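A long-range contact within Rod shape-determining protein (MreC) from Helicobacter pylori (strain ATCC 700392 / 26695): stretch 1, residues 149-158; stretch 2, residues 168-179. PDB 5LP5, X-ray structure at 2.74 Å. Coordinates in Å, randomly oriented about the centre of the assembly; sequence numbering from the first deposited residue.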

ATOM      1  N   LEU C 149     -17.887 -17.947 -21.114  1.00 25.05           N
ATOM      2  CA  LEU C 149     -16.777 -18.831 -20.795  1.00 24.67           C
ATOM      3  C   LEU C 149     -15.509 -18.063 -20.446  1.00 24.14           C
ATOM      4  O   LEU C 149     -15.448 -16.849 -20.571  1.00 22.57           O
ATOM      5  N   ASN C 150     -14.491 -18.797 -20.008  1.00 24.84           N
ATOM      6  CA  ASN C 150     -13.203 -18.207 -19.623  1.00 25.81           C
ATOM      7  C   ASN C 150     -12.704 -17.321 -20.782  1.00 25.56           C
ATOM      8  O   ASN C 150     -12.691 -17.714 -21.949  1.00 24.65           O
ATOM      9  N   ALA C 151     -12.339 -16.098 -20.442  1.00 25.70           N
ATOM     10  CA  ALA C 151     -11.801 -15.142 -21.416  1.00 26.94           C
ATOM     11  C   ALA C 151     -12.844 -14.330 -22.134  1.00 27.77           C
ATOM     12  O   ALA C 151     -12.469 -13.407 -22.859  1.00 27.37           O
ATOM     13  N   HIS C 152     -14.131 -14.581 -21.893  1.00 29.52           N
ATOM     14  CA  HIS C 152     -15.177 -13.625 -22.319  1.00 33.90           C
ATOM     15  C   HIS C 152     -15.101 -12.332 -21.492  1.00 36.10           C
ATOM     16  O   HIS C 152     -14.767 -12.360 -20.318  1.00 37.18           O
ATOM     17  N   LYS C 153     -15.418 -11.209 -22.112  1.00 39.65           N
ATOM     18  CA  LYS C 153     -15.501  -9.906 -21.443  1.00 44.47           C
ATOM     19  C   LYS C 153     -16.265  -9.927 -20.096  1.00 39.96           C
ATOM     20  O   LYS C 153     -15.944  -9.195 -19.175  1.00 36.85           O
ATOM     21  N   ARG C 154     -17.303 -10.748 -20.019  1.00 36.73           N
ATOM     22  CA  ARG C 154     -18.215 -10.771 -18.869  1.00 33.17           C
ATOM     23  C   ARG C 154     -17.881 -11.851 -17.845  1.00 30.46           C
ATOM     24  O   ARG C 154     -18.505 -11.920 -16.782  1.00 28.56           O
ATOM     25  N   CYS C 155     -16.920 -12.713 -18.176  1.00 27.91           N
ATOM     26  CA  CYS C 155     -16.556 -13.812 -17.306  1.00 25.93           C
ATOM     27  C   CYS C 155     -15.558 -13.340 -16.291  1.00 24.79           C
ATOM     28  O   CYS C 155     -14.453 -12.948 -16.647  1.00 25.55           O
ATOM     29  N   ALA C 156     -15.958 -13.368 -15.027  1.00 23.95           N
ATOM     30  CA  ALA C 156     -15.097 -12.976 -13.915  1.00 24.25           C
ATOM     31  C   ALA C 156     -15.509 -13.699 -12.642  1.00 23.25           C
ATOM     32  O   ALA C 156     -16.683 -13.914 -12.395  1.00 22.01           O
ATOM     33  N   TYR C 157     -14.527 -14.087 -11.836  1.00 23.19           N
ATOM     34  CA  TYR C 157     -14.815 -14.738 -10.577  1.00 22.86           C
ATOM     35  C   TYR C 157     -13.600 -14.769  -9.670  1.00 22.64           C
ATOM     36  O   TYR C 157     -12.528 -14.361 -10.084  1.00 23.29           O
ATOM     37  N   SER C 158     -13.790 -15.185  -8.415  1.00 22.47           N
ATOM     38  CA  SER C 158     -12.737 -15.115  -7.388  1.00 22.21           C
ATOM     39  C   SER C 158     -11.924 -16.398  -7.286  1.00 21.95           C
ATOM     40  O   SER C 158     -12.484 -17.465  -7.109  1.00 21.17           O
ATOM     41  N   GLY C 168      -7.143 -13.227  -5.912  1.00 25.81           N
ATOM     42  CA  GLY C 168      -7.210 -12.355  -7.074  1.00 25.67           C
ATOM     43  C   GLY C 168      -8.563 -12.520  -7.754  1.00 25.42           C
ATOM     44  O   GLY C 168      -9.436 -13.241  -7.250  1.00 24.85           O
ATOM     45  N   PHE C 169      -8.742 -11.846  -8.892  1.00 25.19           N
ATOM     46  CA  PHE C 169      -9.966 -12.012  -9.688  1.00 25.24           C
ATOM     47  C   PHE C 169      -9.669 -12.353 -11.124  1.00 25.08           C
ATOM     48  O   PHE C 169      -8.724 -11.822 -11.717  1.00 25.38           O
ATOM     49  N   ILE C 170     -10.471 -13.252 -11.671  1.00 25.37           N
ATOM     50  CA  ILE C 170     -10.223 -13.740 -13.011  1.00 26.60           C
ATOM     51  C   ILE C 170     -10.661 -12.665 -13.995  1.00 26.23           C
ATOM     52  O   ILE C 170     -11.733 -12.100 -13.901  1.00 27.10           O
ATOM     53  N   GLY C 171      -9.788 -12.387 -14.941  1.00 25.40           N
ATOM     54  CA  GLY C 171     -10.133 -11.612 -16.095  1.00 26.22           C
ATOM     55  C   GLY C 171      -9.436 -12.219 -17.294  1.00 27.37           C
ATOM     56  O   GLY C 171      -9.222 -13.431 -17.373  1.00 25.84           O
ATOM     57  N   THR C 172      -9.071 -11.355 -18.229  1.00 29.14           N
ATOM     58  CA  THR C 172      -8.464 -11.767 -19.472  1.00 30.37           C
ATOM     59  C   THR C 172      -7.719 -10.579 -20.030  1.00 32.31           C
ATOM     60  O   THR C 172      -7.699  -9.525 -19.413  1.00 34.03           O
ATOM     61  N   ASN C 173      -7.071 -10.745 -21.176  1.00 34.33           N
ATOM     62  CA  ASN C 173      -6.271  -9.674 -21.766  1.00 35.59           C
ATOM     63  C   ASN C 173      -6.465  -9.650 -23.288  1.00 38.90           C
ATOM     64  O   ASN C 173      -7.349 -10.338 -23.832  1.00 38.54           O
ATOM     65  N   PHE C 174      -5.658  -8.854 -23.984  1.00 44.23           N
ATOM     66  CA  PHE C 174      -5.877  -8.663 -25.420  1.00 49.61           C
ATOM     67  C   PHE C 174      -5.536  -9.894 -26.264  1.00 49.77           C
ATOM     68  O   PHE C 174      -5.993 -10.004 -27.403  1.00 50.94           O
ATOM     69  N   LYS C 175      -4.794 -10.841 -25.693  1.00 49.61           N
ATOM     70  CA  LYS C 175      -4.471 -12.089 -26.390  1.00 50.17           C
ATOM     71  C   LYS C 175      -5.376 -13.233 -25.943  1.00 47.69           C
ATOM     72  O   LYS C 175      -5.047 -14.405 -26.139  1.00 47.87           O
ATOM     73  N   GLN C 176      -6.514 -12.893 -25.348  1.00 46.91           N
ATOM     74  CA  GLN C 176      -7.446 -13.878 -24.793  1.00 47.48           C
ATOM     75  C   GLN C 176      -6.769 -14.996 -23.973  1.00 45.02           C
ATOM     76  O   GLN C 176      -7.079 -16.186 -24.134  1.00 45.63           O
ATOM     77  N   GLU C 177      -5.845 -14.594 -23.096  1.00 39.83           N
ATOM     78  CA  GLU C 177      -5.251 -15.485 -22.107  1.00 35.99           C
ATOM     79  C   GLU C 177      -6.046 -15.308 -20.827  1.00 33.51           C
ATOM     80  O   GLU C 177      -6.530 -14.227 -20.534  1.00 35.85           O
ATOM     81  N   LEU C 178      -6.199 -16.380 -20.069  1.00 30.05           N
ATOM     82  CA  LEU C 178      -6.846 -16.287 -18.776  1.00 27.45           C
ATOM     83  C   LEU C 178      -5.894 -15.663 -17.777  1.00 26.42           C
ATOM     84  O   LEU C 178      -4.789 -16.111 -17.634  1.00 27.18           O
ATOM     85  N   VAL C 179      -6.335 -14.632 -17.077  1.00 25.97           N
ATOM     86  CA  VAL C 179      -5.452 -13.882 -16.179  1.00 25.88           C
ATOM     87  C   VAL C 179      -6.046 -13.788 -14.790  1.00 25.96           C
ATOM     88  O   VAL C 179      -7.262 -13.665 -14.647  1.00 25.72           O
TER

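A single hydrogen bond ties these two stretches together: Ile-170 N donates to Tyr-157 O at 2.8 Å and almost linearly (172°), and the rest of the contact is van der Waals packing and CA-H...O contacts. The same carbonyl also receives a CA-H...O contact, Phe-169 CA to Tyr-157 O at 3.5 Å, and a second one runs the other way, from Ala-156 CA to Ile-170 O, also 3.5 Å. Next to this bond, Ser-158 and Phe-169 form an antiparallel, non-hydrogen-bonded pair with their side chains on the same face of the sheet. Ser-158 (chi1 t) sets its CB 4.1 Å from CE1 of Phe-169 (chi1 m), and its OG is hydrogen-bonded elsewhere in the structure. The Phe-169 ring turns an edge to Tyr-157 O.

Ile-170 points toward stretch 1 and, with both chi1 and chi2 in m, lies over one face of the Tyr-157 ring. Its CG1 sits 4.0 Å from the ring centroid, 22° off the normal, in a CH-pi contact; the closest side-chain atoms are Tyr-157 CE1 and Ile-170 CG1 at 3.7 Å. The CA-to-CB bond of Tyr-157 points away from stretch 2, but chi1 p and chi2 93° bring the ring back to meet the isoleucine. Within stretch 1 its hydroxyl is anchored too: Tyr-157 OH donates to Asn-150 OD1 at 2.8 Å, so the polar tip of a buried ring is satisfied while its face remains free for aliphatic packing.

Asn-150 (chi1 m) then meets Leu-178, which points toward stretch 1 with chi1 t and chi2 p. Leu-178 CD2 lies 3.8 Å from Asn-150 CG, and Leu-178 CD1 lies 3.9 Å from Asn-150 CB and 4.0 Å from Ala-151 N, so CD1 sits against both residues of the type II turn from Leu-149 to His-152.

On this turn Ala-151 is buried, its small side chain directed sideways. Its CB is 3.6 Å from OG1 of Thr-172 and 4.2 Å from Gln-176 O. Thr-172 points toward stretch 1 with chi1 t; its CG2 approaches Ala-151 O at 3.5 Å, and its hydroxyl, which also packs against Ala-151 CB, donates within stretch 2 from Thr-172 OG1 to Glu-177 O at 2.9 Å. Behind it, Asn-173 (chi1 p) braces the type I turn from Asn-173 to Gln-176: Asn-173 OD1 accepts from Glu-177 N at 3.0 Å, and Asn-173 ND2 donates to Glu-177 OE1 at 3.1 Å. Lys-153 and Arg-154 take no part in the contact.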

ATOM      1  CB  LEU C 149     -16.515 -19.772 -21.969  1.00 25.17           C
ATOM      2  CG  LEU C 149     -17.737 -20.583 -22.429  1.00 25.53           C
ATOM      3  CD1 LEU C 149     -17.392 -21.454 -23.621  1.00 25.73           C
ATOM      4  CD2 LEU C 149     -18.310 -21.444 -21.310  1.00 25.36           C
ATOM      5  CB  ASN C 150     -12.119 -19.259 -19.329  1.00 26.39           C
ATOM      6  CG  ASN C 150     -12.204 -19.851 -17.939  1.00 27.01           C
ATOM      7  OD1 ASN C 150     -12.648 -19.202 -16.982  1.00 29.24           O
ATOM      8  ND2 ASN C 150     -11.739 -21.106 -17.808  1.00 27.07           N
ATOM      9  CB  ALA C 151     -10.856 -15.803 -22.419  1.00 27.33           C
ATOM     10  CB  HIS C 152     -16.584 -14.260 -22.234  1.00 34.21           C
ATOM     11  CG  HIS C 152     -17.680 -13.431 -22.844  1.00 36.28           C
ATOM     12  ND1 HIS C 152     -17.571 -12.845 -24.084  1.00 38.52           N
ATOM     13  CD2 HIS C 152     -18.902 -13.078 -22.376  1.00 37.06           C
ATOM     14  CE1 HIS C 152     -18.686 -12.193 -24.367  1.00 38.85           C
ATOM     15  NE2 HIS C 152     -19.501 -12.304 -23.336  1.00 38.00           N
ATOM     16  CB  LYS C 153     -16.174  -8.898 -22.413  1.00 53.18           C
ATOM     17  CG  LYS C 153     -16.117  -7.424 -22.055  1.00 63.36           C
ATOM     18  CD  LYS C 153     -16.833  -6.580 -23.108  1.00 71.91           C
ATOM     19  CE  LYS C 153     -17.003  -5.136 -22.624  1.00 77.86           C
ATOM     20  NZ  LYS C 153     -17.304  -4.175 -23.723  1.00 82.34           N
ATOM     21  CB  ARG C 154     -19.635 -11.041 -19.364  1.00 34.06           C
ATOM     22  CG  ARG C 154     -20.194  -9.935 -20.250  1.00 35.54           C
ATOM     23  CD  ARG C 154     -21.659 -10.124 -20.545  1.00 35.49           C
ATOM     24  NE  ARG C 154     -22.449 -10.297 -19.323  1.00 35.47           N
ATOM     25  CZ  ARG C 154     -23.752 -10.553 -19.298  1.00 34.19           C
ATOM     26  NH1 ARG C 154     -24.423 -10.647 -20.430  1.00 33.97           N
ATOM     27  NH2 ARG C 154     -24.380 -10.718 -18.139  1.00 33.99           N
ATOM     28  CB  CYS C 155     -15.984 -14.973 -18.107  1.00 25.74           C
ATOM     29  SG  CYS C 155     -15.268 -16.241 -17.054  1.00 25.74           S
ATOM     30  CB  ALA C 156     -15.159 -11.470 -13.692  1.00 25.43           C
ATOM     31  CB  TYR C 157     -15.361 -16.130 -10.811  1.00 23.26           C
ATOM     32  CG  TYR C 157     -14.549 -17.025 -11.721  1.00 24.13           C
ATOM     33  CD1 TYR C 157     -13.593 -17.884 -11.210  1.00 24.77           C
ATOM     34  CD2 TYR C 157     -14.793 -17.068 -13.088  1.00 24.40           C
ATOM     35  CE1 TYR C 157     -12.868 -18.741 -12.032  1.00 24.66           C
ATOM     36  CE2 TYR C 157     -14.083 -17.930 -13.918  1.00 24.39           C
ATOM     37  CZ  TYR C 157     -13.120 -18.753 -13.390  1.00 24.64           C
ATOM     38  OH  TYR C 157     -12.451 -19.614 -14.232  1.00 25.56           O
ATOM     39  CB  SER C 158     -13.320 -14.809  -6.020  1.00 21.91           C
ATOM     40  OG  SER C 158     -12.239 -14.600  -5.119  1.00 22.26           O
ATOM     41  CB  PHE C 169     -10.831 -10.757  -9.660  1.00 25.77           C
ATOM     42  CG  PHE C 169     -11.395 -10.434  -8.307  1.00 26.02           C
ATOM     43  CD1 PHE C 169     -12.531 -11.090  -7.847  1.00 25.06           C
ATOM     44  CD2 PHE C 169     -10.808  -9.465  -7.505  1.00 26.15           C
ATOM     45  CE1 PHE C 169     -13.062 -10.789  -6.614  1.00 24.73           C
ATOM     46  CE2 PHE C 169     -11.332  -9.176  -6.268  1.00 26.20           C
ATOM     47  CZ  PHE C 169     -12.467  -9.835  -5.826  1.00 25.48           C
ATOM     48  CB  ILE C 170     -10.970 -15.070 -13.282  1.00 27.78           C
ATOM     49  CG1 ILE C 170     -10.239 -16.269 -12.657  1.00 28.09           C
ATOM     50  CG2 ILE C 170     -11.209 -15.302 -14.759  1.00 27.89           C
ATOM     51  CD1 ILE C 170      -8.998 -16.736 -13.385  1.00 28.66           C
ATOM     52  CB  THR C 172      -9.522 -12.300 -20.470  1.00 31.23           C
ATOM     53  OG1 THR C 172      -8.879 -12.871 -21.619  1.00 32.34           O
ATOM     54  CG2 THR C 172     -10.514 -11.218 -20.873  1.00 31.91           C
ATOM     55  CB  ASN C 173      -4.809  -9.834 -21.375  1.00 35.03           C
ATOM     56  CG  ASN C 173      -4.203 -11.140 -21.872  1.00 34.97           C
ATOM     57  OD1 ASN C 173      -4.763 -11.805 -22.754  1.00 35.47           O
ATOM     58  ND2 ASN C 173      -3.059 -11.535 -21.277  1.00 32.54           N
ATOM     59  CB  PHE C 174      -5.182  -7.387 -25.912  1.00 56.30           C
ATOM     60  CG  PHE C 174      -5.879  -6.116 -25.467  1.00 66.21           C
ATOM     61  CD1 PHE C 174      -6.978  -5.607 -26.183  1.00 70.32           C
ATOM     62  CD2 PHE C 174      -5.456  -5.431 -24.319  1.00 71.03           C
ATOM     63  CE1 PHE C 174      -7.614  -4.440 -25.777  1.00 73.96           C
ATOM     64  CE2 PHE C 174      -6.097  -4.266 -23.913  1.00 74.85           C
ATOM     65  CZ  PHE C 174      -7.170  -3.766 -24.647  1.00 76.36           C
ATOM     66  CB  LYS C 175      -3.010 -12.479 -26.130  1.00 54.81           C
ATOM     67  CG  LYS C 175      -2.009 -11.360 -26.273  1.00 60.22           C
ATOM     68  CD  LYS C 175      -0.648 -11.739 -25.729  1.00 65.17           C
ATOM     69  CE  LYS C 175       0.259 -10.527 -25.874  1.00 73.26           C
ATOM     70  NZ  LYS C 175       1.651 -10.738 -25.380  1.00 78.69           N
ATOM     71  CB  GLN C 176      -8.340 -14.455 -25.900  1.00 50.19           C
ATOM     72  CG  GLN C 176      -9.360 -13.452 -26.409  1.00 53.62           C
ATOM     73  CD  GLN C 176     -10.090 -13.921 -27.639  1.00 54.77           C
ATOM     74  OE1 GLN C 176      -9.479 -14.391 -28.617  1.00 54.33           O
ATOM     75  NE2 GLN C 176     -11.411 -13.783 -27.604  1.00 55.33           N
ATOM     76  CB  GLU C 177      -3.780 -15.130 -21.835  1.00 35.33           C
ATOM     77  CG  GLU C 177      -2.944 -14.922 -23.086  1.00 36.48           C
ATOM     78  CD  GLU C 177      -1.461 -14.798 -22.804  1.00 36.72           C
ATOM     79  OE1 GLU C 177      -1.048 -13.728 -22.280  1.00 36.72           O
ATOM     80  OE2 GLU C 177      -0.717 -15.763 -23.127  1.00 35.69           O
ATOM     81  CB  LEU C 178      -7.306 -17.680 -18.304  1.00 26.48           C
ATOM     82  CG  LEU C 178      -8.307 -17.631 -17.162  1.00 25.80           C
ATOM     83  CD1 LEU C 178      -9.557 -16.918 -17.630  1.00 25.98           C
ATOM     84  CD2 LEU C 178      -8.676 -19.026 -16.712  1.00 26.23           C
ATOM     85  CB  VAL C 179      -5.250 -12.458 -16.717  1.00 25.90           C
ATOM     86  CG1 VAL C 179      -4.487 -11.606 -15.708  1.00 25.40           C
ATOM     87  CG2 VAL C 179      -4.587 -12.492 -18.103  1.00 26.68           C
TER